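Local coordinates for 336aa long hypothetical dTDP-glucose 4,6-dehydratase (PDB 2HUN), which is probably a dTDP-glucose 4,6-dehydratase, an NAD-dependent lyase of the Rossmann-fold type that would convert dTDP-glucose to its 4-keto-6-deoxy form, at residues V125-V130 / S149-T154; G132-G137 / D278-L283; D216-E221 / I242-E247. All coordinates share one frame; numbering follows the deposited sequence.

Contact 1: residues V125-V130 / S149-T154; sequences VSTDEV and SPYSAT. With NAD (nicotinamide-adenine-dinucleotide), chain C.
Glu129 and Thr127 both meet Tyr151, the first at the ring's edge and the second tip to tip. Glu129 CB packs on CB of Ser152 at 3.9 Å. CG lies anti to the carbonyl carbon (chi1 -74°) and packs on the ring of Tyr281. The chain then runs extended, and CD comes to 4.0 Å from CE2 of Tyr151. At the tip, OE2 stands 3.6 Å from the same CE2, near the ring plane. OE1 lies 4.2 Å from Tyr151 CD2 and near a water that also bonds Ser149 OG. The two side chains cross at about a right angle, with carboxylate and ring planes 59° apart. A second water donates to Glu129 O and is hydrogen-bonded to Ser152 OG.

Tyr151 OH forms a hydrogen bond of 2.7 Å with the ribose hydroxyl O2D of NAD, which lies in the ring plane. Thr127 CG2 is 3.8 Å from that OH, while Thr127 CB lies 3.6 Å from C6N of the nicotinamide. A phenylalanine in place of Tyr151 would probably leave NAD O2D without this hydrogen bond and Thr127 CG2 without its neighbour at the ring tip. Thr127 OG1 accepts from Glu129 N (3.0 Å, 175°), an ST turn. Ser149 and Ser152 form a capping box at the start of helix 150-168. Thr127, Tyr151 and nearby Lys155 are consistent with the Ser/Thr-Tyr-Lys site of short-chain dehydrogenase relatives.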
loop_
_atom_site.group_PDB
_atom_site.type_symbol
_atom_site.label_atom_id
_atom_site.label_comp_id
_atom_site.label_asym_id
_atom_site.label_seq_id
_atom_site.Cartn_x
_atom_site.Cartn_y
_atom_site.Cartn_z
ATOM N N VAL A 125 0.558 -13.745 -0.917
ATOM C CA VAL A 125 -0.506 -14.030 0.045
ATOM C C VAL A 125 -0.747 -12.823 0.969
ATOM O O VAL A 125 0.176 -12.311 1.614
ATOM C CB VAL A 125 -0.172 -15.283 0.898
ATOM C CG1 VAL A 125 -1.347 -15.617 1.826
ATOM C CG2 VAL A 125 0.107 -16.467 -0.016
ATOM N N SER A 126 -1.996 -12.374 1.031
ATOM C CA SER A 126 -2.333 -11.218 1.848
ATOM C C SER A 126 -3.557 -11.488 2.731
ATOM O O SER A 126 -4.039 -12.626 2.803
ATOM C CB SER A 126 -2.559 -10.001 0.939
ATOM O OG SER A 126 -2.593 -8.791 1.674
ATOM N N THR A 127 -4.077 -10.437 3.365
ATOM C CA THR A 127 -5.193 -10.573 4.303
ATOM C C THR A 127 -6.453 -9.741 4.079
ATOM O O THR A 127 -6.416 -8.665 3.476
ATOM C CB THR A 127 -4.705 -10.267 5.731
ATOM O OG1 THR A 127 -5.814 -10.271 6.636
ATOM C CG2 THR A 127 -4.041 -8.916 5.773
ATOM N N ASP A 128 -7.563 -10.241 4.615
ATOM C CA ASP A 128 -8.857 -9.568 4.518
ATOM C C ASP A 128 -8.829 -8.278 5.338
ATOM O O ASP A 128 -9.683 -7.404 5.177
ATOM C CB ASP A 128 -9.977 -10.500 5.020
ATOM C CG ASP A 128 -9.850 -10.853 6.514
ATOM O OD1 ASP A 128 -8.731 -10.816 7.069
ATOM O OD2 ASP A 128 -10.884 -11.188 7.131
ATOM N N GLU A 129 -7.831 -8.154 6.209
ATOM C CA GLU A 129 -7.714 -6.963 7.040
ATOM C C GLU A 129 -7.297 -5.710 6.276
ATOM O O GLU A 129 -7.466 -4.598 6.781
ATOM C CB GLU A 129 -6.736 -7.202 8.198
ATOM C CG GLU A 129 -7.291 -8.094 9.308
ATOM C CD GLU A 129 -6.354 -8.174 10.506
ATOM O OE1 GLU A 129 -6.130 -7.135 11.162
ATOM O OE2 GLU A 129 -5.834 -9.271 10.782
ATOM N N VAL A 130 -6.765 -5.869 5.068
ATOM C CA VAL A 130 -6.348 -4.694 4.300
ATOM C C VAL A 130 -7.517 -3.755 4.024
ATOM O O VAL A 130 -7.333 -2.547 3.942
ATOM C CB VAL A 130 -5.692 -5.078 2.953
ATOM C CG1 VAL A 130 -4.334 -5.723 3.201
ATOM C CG2 VAL A 130 -6.605 -6.024 2.176
ATOM N N SER A 149 -4.245 -0.946 11.272
ATOM C CA SER A 149 -3.091 -1.231 12.127
ATOM C C SER A 149 -1.823 -1.234 11.288
ATOM O O SER A 149 -1.886 -1.350 10.067
ATOM C CB SER A 149 -3.247 -2.593 12.820
ATOM O OG SER A 149 -3.075 -3.672 11.909
ATOM N N PRO A 150 -0.651 -1.094 11.930
ATOM C CA PRO A 150 0.594 -1.098 11.159
ATOM C C PRO A 150 0.740 -2.428 10.433
ATOM O O PRO A 150 1.309 -2.501 9.343
ATOM C CB PRO A 150 1.667 -0.894 12.229
ATOM C CG PRO A 150 0.963 -0.022 13.229
ATOM C CD PRO A 150 -0.400 -0.700 13.328
ATOM N N TYR A 151 0.224 -3.486 11.043
ATOM C CA TYR A 151 0.301 -4.793 10.418
ATOM C C TYR A 151 -0.451 -4.804 9.084
ATOM O O TYR A 151 0.118 -5.156 8.050
ATOM C CB TYR A 151 -0.290 -5.874 11.331
ATOM C CG TYR A 151 -0.705 -7.129 10.587
ATOM C CD1 TYR A 151 0.237 -7.908 9.915
ATOM C CD2 TYR A 151 -2.046 -7.517 10.523
ATOM C CE1 TYR A 151 -0.142 -9.041 9.192
ATOM C CE2 TYR A 151 -2.437 -8.655 9.801
ATOM C CZ TYR A 151 -1.479 -9.411 9.139
ATOM O OH TYR A 151 -1.839 -10.546 8.437
ATOM N N SER A 152 -1.728 -4.426 9.111
ATOM C CA SER A 152 -2.524 -4.443 7.891
ATOM C C SER A 152 -2.090 -3.345 6.919
ATOM O O SER A 152 -2.228 -3.492 5.707
ATOM C CB SER A 152 -4.030 -4.339 8.212
ATOM O OG SER A 152 -4.356 -3.143 8.901
ATOM N N ALA A 153 -1.539 -2.257 7.445
ATOM C CA ALA A 153 -1.086 -1.171 6.584
ATOM C C ALA A 153 0.159 -1.608 5.812
ATOM O O ALA A 153 0.343 -1.225 4.647
ATOM C CB ALA A 153 -0.786 0.074 7.409
ATOM N N THR A 154 1.011 -2.404 6.457
ATOM C CA THR A 154 2.223 -2.885 5.799
ATOM C C THR A 154 1.870 -4.002 4.817
ATOM O O THR A 154 2.499 -4.137 3.769
ATOM C CB THR A 154 3.282 -3.370 6.818
ATOM O OG1 THR A 154 2.712 -4.349 7.698
ATOM C CG2 THR A 154 3.782 -2.192 7.640
HETATM P PA NAD C . 2.696 -17.455 10.991
HETATM O O1A NAD C . 2.979 -16.347 11.916
HETATM O O2A NAD C . 2.241 -18.767 11.532
HETATM O O5B NAD C . 4.037 -17.729 10.156
HETATM C C5B NAD C . 4.736 -16.713 9.421
HETATM C C4B NAD C . 6.002 -17.421 8.921
HETATM O O4B NAD C . 6.788 -16.526 8.110
HETATM C C3B NAD C . 6.905 -17.865 10.107
HETATM O O3B NAD C . 7.360 -19.214 9.910
HETATM C C2B NAD C . 8.011 -16.795 10.119
HETATM O O2B NAD C . 9.266 -17.184 10.678
HETATM C C1B NAD C . 8.105 -16.416 8.641
HETATM N N9A NAD C . 8.604 -15.045 8.397
HETATM C C8A NAD C . 8.140 -13.885 8.898
HETATM N N7A NAD C . 8.872 -12.877 8.426
HETATM C C5A NAD C . 9.807 -13.376 7.622
HETATM C C6A NAD C . 10.862 -12.822 6.845
HETATM N N6A NAD C . 11.124 -11.524 6.793
HETATM N N1A NAD C . 11.660 -13.726 6.104
HETATM C C2A NAD C . 11.405 -15.105 6.150
HETATM N N3A NAD C . 10.412 -15.625 6.884
HETATM C C4A NAD C . 9.635 -14.771 7.599
HETATM O O3 NAD C . 1.469 -16.926 10.131
HETATM P PN NAD C . 0.535 -17.500 8.989
HETATM O O1N NAD C . -0.816 -17.394 9.613
HETATM O O2N NAD C . 0.926 -18.866 8.582
HETATM O O5D NAD C . 0.574 -16.383 7.821
HETATM C C5D NAD C . 0.958 -16.648 6.469
HETATM C C4D NAD C . 0.459 -15.487 5.571
HETATM O O4D NAD C . -0.971 -15.525 5.437
HETATM C C3D NAD C . 0.848 -14.108 6.118
HETATM O O3D NAD C . 1.312 -13.291 5.011
HETATM C C2D NAD C . -0.480 -13.572 6.721
HETATM O O2D NAD C . -0.508 -12.143 6.654
HETATM C C1D NAD C . -1.514 -14.252 5.839
HETATM N N1N NAD C . -2.830 -14.473 6.472
HETATM C C2N NAD C . -3.017 -15.389 7.561
HETATM C C3N NAD C . -4.306 -15.551 8.099
HETATM C C7N NAD C . -4.582 -16.528 9.265
HETATM O O7N NAD C . -5.756 -16.761 9.579
HETATM N N7N NAD C . -3.565 -17.107 9.890
HETATM C C4N NAD C . -5.397 -14.815 7.571
HETATM C C5N NAD C . -5.194 -13.918 6.502
HETATM C C6N NAD C . -3.918 -13.738 5.942
HETATM O O HOH W 1 -7.017 -3.224 9.368
HETATM O O HOH W 2 -5.589 -4.788 11.587
#

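Contact 2: residues G132-G137 / D278-L283; sequences GDILKG and DLRYSL
Arg280 drives its guanidinium into the bend of 132-137, and this is the tight part of the contact. CG is anti to the backbone N (chi1 173°), and the chain stays extended as far as NE. NH1 donates to Ile134 O at 2.9 Å, from above that carbonyl's plane. NH1 and NH2 together grip one atom, Gly137 O, each at 3.0 Å and close to the guanidinium plane. Ser282 CB lies 3.3 Å above the guanidinium plane, offset toward its rim. Ile134 N donates back to Arg280 O at 2.9 Å. At Gly137 a CB would run into the carbonyl of Lys136.

The other end is looser in part. Asp133 CA lies 3.2 Å from Arg280 O. The Asp133 and Leu279 side chains meet more loosely near solvent, CB to CB at 3.9 Å. Leu135 and Lys136 point their CB atoms away. The Tyr281 ring comes to 3.6 Å from Gly132 O through CD1. A water donates to Gly132 O and reaches Ser282 N only weakly.

Glu247 forms a salt bridge with Arg280 NH2 and a hydrogen bond with Ser282 OG. The arginine thus faces, among its partners, two carbonyl oxygens and one carboxylate, so its charge is probably well compensated.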
loop_
_atom_site.group_PDB
_atom_site.type_symbol
_atom_site.label_atom_id
_atom_site.label_comp_id
_atom_site.label_asym_id
_atom_site.label_seq_id
_atom_site.Cartn_x
_atom_site.Cartn_y
_atom_site.Cartn_z
ATOM N N GLY A 132 -10.098 -3.180 6.036
ATOM C CA GLY A 132 -10.687 -2.563 7.211
ATOM C C GLY A 132 -12.046 -3.190 7.473
ATOM O O GLY A 132 -12.453 -4.107 6.756
ATOM N N ASP A 133 -12.770 -2.698 8.468
ATOM C CA ASP A 133 -14.065 -3.297 8.793
ATOM C C ASP A 133 -15.233 -2.844 7.930
ATOM O O ASP A 133 -15.128 -1.881 7.177
ATOM C CB ASP A 133 -14.393 -3.042 10.266
ATOM C CG ASP A 133 -14.597 -1.580 10.569
ATOM O OD1 ASP A 133 -13.653 -0.793 10.349
ATOM O OD2 ASP A 133 -15.702 -1.217 11.027
ATOM N N ILE A 134 -16.349 -3.554 8.053
ATOM C CA ILE A 134 -17.552 -3.241 7.294
ATOM C C ILE A 134 -18.761 -3.819 8.035
ATOM O O ILE A 134 -18.856 -5.029 8.261
ATOM C CB ILE A 134 -17.465 -3.823 5.856
ATOM C CG1 ILE A 134 -18.811 -3.678 5.139
ATOM C CG2 ILE A 134 -17.036 -5.278 5.913
ATOM C CD1 ILE A 134 -18.732 -3.959 3.653
ATOM N N LEU A 135 -19.677 -2.941 8.426
ATOM C CA LEU A 135 -20.868 -3.357 9.157
ATOM C C LEU A 135 -21.818 -4.233 8.350
ATOM O O LEU A 135 -22.371 -5.199 8.870
ATOM C CB LEU A 135 -21.612 -2.126 9.678
ATOM C CG LEU A 135 -21.058 -1.497 10.964
ATOM C CD1 LEU A 135 -19.548 -1.292 10.873
ATOM C CD2 LEU A 135 -21.770 -0.169 11.201
ATOM N N LYS A 136 -22.009 -3.904 7.080
ATOM C CA LYS A 136 -22.908 -4.691 6.250
ATOM C C LYS A 136 -22.365 -4.857 4.828
ATOM O O LYS A 136 -21.837 -3.917 4.241
ATOM C CB LYS A 136 -24.288 -4.036 6.219
ATOM C CG LYS A 136 -25.376 -4.893 5.595
ATOM C CD LYS A 136 -26.692 -4.121 5.503
ATOM C CE LYS A 136 -27.748 -4.914 4.745
ATOM N NZ LYS A 136 -28.962 -4.097 4.470
ATOM N N GLY A 137 -22.500 -6.063 4.284
ATOM C CA GLY A 137 -22.005 -6.328 2.944
ATOM C C GLY A 137 -20.613 -6.937 2.974
ATOM O O GLY A 137 -20.152 -7.385 4.022
ATOM N N ASP A 278 -14.838 -5.722 18.335
ATOM C CA ASP A 278 -16.180 -5.278 17.947
ATOM C C ASP A 278 -16.337 -5.121 16.425
ATOM O O ASP A 278 -17.319 -4.587 15.927
ATOM C CB ASP A 278 -16.459 -3.942 18.639
ATOM C CG ASP A 278 -15.205 -3.080 18.591
ATOM O OD1 ASP A 278 -14.135 -3.608 18.893
ATOM O OD2 ASP A 278 -15.310 -1.903 18.255
ATOM N N LEU A 279 -15.304 -5.532 15.665
ATOM C CA LEU A 279 -15.329 -5.222 14.232
ATOM C C LEU A 279 -15.615 -6.447 13.351
ATOM O O LEU A 279 -15.234 -7.570 13.645
ATOM C CB LEU A 279 -13.995 -4.591 13.852
ATOM C CG LEU A 279 -13.686 -3.339 14.664
ATOM C CD1 LEU A 279 -12.536 -2.530 14.064
ATOM C CD2 LEU A 279 -14.876 -2.388 14.767
ATOM N N ARG A 280 -16.350 -6.184 12.253
ATOM C CA ARG A 280 -16.642 -7.229 11.285
ATOM C C ARG A 280 -15.796 -7.065 10.016
ATOM O O ARG A 280 -15.612 -5.974 9.495
ATOM C CB ARG A 280 -18.129 -7.133 10.924
ATOM C CG ARG A 280 -18.546 -8.068 9.783
ATOM C CD ARG A 280 -20.070 -8.104 9.579
ATOM N NE ARG A 280 -20.450 -9.016 8.491
ATOM C CZ ARG A 280 -20.487 -8.509 7.236
ATOM N NH1 ARG A 280 -20.164 -7.247 7.006
ATOM N NH2 ARG A 280 -20.832 -9.303 6.212
ATOM N N TYR A 281 -15.265 -8.186 9.547
ATOM C CA TYR A 281 -14.455 -8.225 8.342
ATOM C C TYR A 281 -15.184 -9.186 7.426
ATOM O O TYR A 281 -15.609 -10.248 7.869
ATOM C CB TYR A 281 -13.062 -8.750 8.665
ATOM C CG TYR A 281 -12.263 -7.795 9.513
ATOM C CD1 TYR A 281 -11.475 -6.809 8.926
ATOM C CD2 TYR A 281 -12.317 -7.859 10.904
ATOM C CE1 TYR A 281 -10.753 -5.908 9.702
ATOM C CE2 TYR A 281 -11.601 -6.960 11.694
ATOM C CZ TYR A 281 -10.821 -5.991 11.086
ATOM O OH TYR A 281 -10.100 -5.113 11.859
ATOM N N SER A 282 -15.347 -8.814 6.162
ATOM C CA SER A 282 -16.062 -9.679 5.238
ATOM C C SER A 282 -15.572 -9.522 3.802
ATOM O O SER A 282 -15.503 -8.413 3.276
ATOM C CB SER A 282 -17.561 -9.380 5.321
ATOM O OG SER A 282 -18.306 -10.292 4.543
ATOM N N LEU A 283 -15.232 -10.647 3.177
ATOM C CA LEU A 283 -14.743 -10.650 1.806
ATOM C C LEU A 283 -15.728 -11.291 0.837
ATOM O O LEU A 283 -16.344 -12.313 1.134
ATOM C CB LEU A 283 -13.416 -11.407 1.701
ATOM C CG LEU A 283 -12.225 -10.960 2.547
ATOM C CD1 LEU A 283 -10.979 -11.669 2.034
ATOM C CD2 LEU A 283 -12.042 -9.460 2.464
HETATM O O HOH W 3 -12.744 -6.786 5.540
#

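Contact 3: residues D216-E221 / I242-E247; sequences DWLYVE and ISAGEE
Asp216, near the beginning of strand 215-219, faces Glu247 in an antiparallel non-hydrogen-bonded pair with their CA atoms 4.0 Å apart, and 242-246 curls around this end of the strand. Next to the pair, Trp217 N donates to Glu246 O at 3.1 Å, from 42° above the carbonyl plane.

The Asp216 carboxylate fills the curl. Its CG is anti to the backbone N (chi1 -175°). OD2 uses its syn lone pair to accept from Ala244 N at 3.0 Å. OD1 accepts from Glu246 N across a short 2.6 Å, met nearly along its C-O axis. One side chain therefore holds two amides of the turn, which passes through Gly245 with positive phi. These two amides probably favour the charged form of Asp216. OD2 also bonds Thr179 OG1. Glu247 OE2 lies 4.9 Å from Asp216 OD1, but that second carboxylate is engaged by Arg280 and Ser282, which should ease the repulsion.

Further along the strand the contact turns apolar. Leu218 forks between two partners: CD2 meets Ile242 CG2 at 3.7 Å, and CD1 meets Ala244 CB at 3.8 Å. Ala244 CB also rests 3.5 Å from Trp217 O.

Strand 172-182 pairs in parallel with both 215-219 and 239-242, and Leu218 also touches Thr179 on it. Helix 220-233 links the two strands and lays His223 against both Leu218 and Ile242. Trp294 packs on the same two side chains, and Phe300 of helix 300-313 touches Glu246.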
loop_
_atom_site.group_PDB
_atom_site.type_symbol
_atom_site.label_atom_id
_atom_site.label_comp_id
_atom_site.label_asym_id
_atom_site.label_seq_id
_atom_site.Cartn_x
_atom_site.Cartn_y
_atom_site.Cartn_z
ATOM N N ASP A 216 -15.147 -14.490 9.342
ATOM C CA ASP A 216 -15.328 -15.590 8.418
ATOM C C ASP A 216 -14.247 -16.619 8.748
ATOM O O ASP A 216 -13.085 -16.266 8.949
ATOM C CB ASP A 216 -15.176 -15.094 6.976
ATOM C CG ASP A 216 -15.474 -16.173 5.953
ATOM O OD1 ASP A 216 -16.630 -16.642 5.909
ATOM O OD2 ASP A 216 -14.553 -16.561 5.196
ATOM N N TRP A 217 -14.636 -17.885 8.823
ATOM C CA TRP A 217 -13.681 -18.938 9.130
ATOM C C TRP A 217 -13.470 -19.834 7.927
ATOM O O TRP A 217 -14.423 -20.374 7.357
ATOM C CB TRP A 217 -14.147 -19.741 10.346
ATOM C CG TRP A 217 -14.170 -18.895 11.585
ATOM C CD1 TRP A 217 -15.236 -18.207 12.094
ATOM C CD2 TRP A 217 -13.043 -18.549 12.402
ATOM N NE1 TRP A 217 -14.841 -17.450 13.172
ATOM C CE2 TRP A 217 -13.500 -17.643 13.383
ATOM C CE3 TRP A 217 -11.689 -18.914 12.396
ATOM C CZ2 TRP A 217 -12.651 -17.096 14.351
ATOM C CZ3 TRP A 217 -10.845 -18.367 13.360
ATOM C CH2 TRP A 217 -11.332 -17.470 14.323
ATOM N N LEU A 218 -12.208 -19.973 7.536
ATOM C CA LEU A 218 -11.836 -20.785 6.385
ATOM C C LEU A 218 -10.888 -21.914 6.785
ATOM O O LEU A 218 -9.803 -21.654 7.311
ATOM C CB LEU A 218 -11.160 -19.885 5.344
ATOM C CG LEU A 218 -10.580 -20.481 4.061
ATOM C CD1 LEU A 218 -11.703 -20.974 3.173
ATOM C CD2 LEU A 218 -9.765 -19.418 3.340
ATOM N N TYR A 219 -11.286 -23.160 6.535
ATOM C CA TYR A 219 -10.420 -24.295 6.869
ATOM C C TYR A 219 -9.120 -24.122 6.086
ATOM O O TYR A 219 -9.146 -23.890 4.879
ATOM C CB TYR A 219 -11.084 -25.625 6.503
ATOM C CG TYR A 219 -10.302 -26.830 6.996
ATOM C CD1 TYR A 219 -9.986 -26.973 8.349
ATOM C CD2 TYR A 219 -9.841 -27.805 6.106
ATOM C CE1 TYR A 219 -9.226 -28.048 8.804
ATOM C CE2 TYR A 219 -9.082 -28.885 6.551
ATOM C CZ TYR A 219 -8.774 -28.997 7.903
ATOM O OH TYR A 219 -7.992 -30.035 8.344
ATOM N N VAL A 220 -7.985 -24.230 6.770
ATOM C CA VAL A 220 -6.695 -24.024 6.121
ATOM C C VAL A 220 -6.479 -24.821 4.835
ATOM O O VAL A 220 -5.946 -24.285 3.862
ATOM C CB VAL A 220 -5.517 -24.294 7.103
ATOM C CG1 VAL A 220 -5.434 -25.783 7.453
ATOM C CG2 VAL A 220 -4.212 -23.799 6.490
ATOM N N GLU A 221 -6.894 -26.084 4.800
ATOM C CA GLU A 221 -6.699 -26.861 3.576
ATOM C C GLU A 221 -7.445 -26.223 2.394
ATOM O O GLU A 221 -6.972 -26.279 1.251
ATOM C CB GLU A 221 -7.158 -28.315 3.752
ATOM C CG GLU A 221 -6.681 -29.237 2.629
ATOM C CD GLU A 221 -7.318 -30.613 2.682
ATOM O OE1 GLU A 221 -7.278 -31.248 3.755
ATOM O OE2 GLU A 221 -7.859 -31.067 1.651
ATOM N N ILE A 242 -10.449 -14.730 -0.953
ATOM C CA ILE A 242 -10.736 -16.125 -0.623
ATOM C C ILE A 242 -11.480 -16.150 0.709
ATOM O O ILE A 242 -10.930 -15.755 1.739
ATOM C CB ILE A 242 -9.441 -16.957 -0.477
ATOM C CG1 ILE A 242 -8.587 -16.834 -1.746
ATOM C CG2 ILE A 242 -9.794 -18.415 -0.223
ATOM C CD1 ILE A 242 -7.210 -17.492 -1.635
ATOM N N SER A 243 -12.730 -16.609 0.672
ATOM C CA SER A 243 -13.574 -16.682 1.856
ATOM C C SER A 243 -14.565 -17.832 1.744
ATOM O O SER A 243 -15.019 -18.182 0.652
ATOM C CB SER A 243 -14.336 -15.364 2.058
ATOM O OG SER A 243 -15.215 -15.110 0.974
ATOM N N ALA A 244 -14.907 -18.414 2.886
ATOM C CA ALA A 244 -15.818 -19.543 2.914
ATOM C C ALA A 244 -17.285 -19.166 3.064
ATOM O O ALA A 244 -18.162 -19.992 2.825
ATOM C CB ALA A 244 -15.413 -20.490 4.031
ATOM N N GLY A 245 -17.553 -17.925 3.449
ATOM C CA GLY A 245 -18.926 -17.510 3.646
ATOM C C GLY A 245 -19.474 -18.156 4.908
ATOM O O GLY A 245 -20.640 -18.535 4.974
ATOM N N GLU A 246 -18.614 -18.293 5.912
ATOM C CA GLU A 246 -18.990 -18.898 7.190
ATOM C C GLU A 246 -18.693 -17.869 8.269
ATOM O O GLU A 246 -17.747 -18.026 9.048
ATOM C CB GLU A 246 -18.157 -20.163 7.466
ATOM C CG GLU A 246 -18.310 -21.320 6.473
ATOM C CD GLU A 246 -19.676 -21.979 6.531
ATOM O OE1 GLU A 246 -20.438 -21.687 7.474
ATOM O OE2 GLU A 246 -19.986 -22.800 5.637
ATOM N N GLU A 247 -19.487 -16.805 8.299
ATOM C CA GLU A 247 -19.282 -15.747 9.280
ATOM C C GLU A 247 -19.978 -16.098 10.574
ATOM O O GLU A 247 -21.194 -16.293 10.610
ATOM C CB GLU A 247 -19.784 -14.417 8.719
ATOM C CG GLU A 247 -19.046 -14.043 7.446
ATOM C CD GLU A 247 -19.487 -12.726 6.848
ATOM O OE1 GLU A 247 -20.482 -12.144 7.327
ATOM O OE2 GLU A 247 -18.832 -12.278 5.887
#

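Overall arrangement
Contacts 1 and 3 both reach the nine-stranded mixed sheet: contact 1 from strand 121-127, contact 3 from strand 215-219. Strand 172-182 lies between those two strands. Their centres are about 17 Å apart and they do not touch. Contact 2 lies about 14 Å, centre to centre, from each of them and touches both. Asp128 packs on Tyr281 and Leu283, and Ser243 OG probably bonds Leu283 O. Along the chain, contacts 1 and 2 alternate their segments. Contact 3 falls wholly between the two segments of contact 2. Loop 278-283 thus lies between the residues just after strand 121-127, next to the NAD pocket, and the turn before edge strand 247-248.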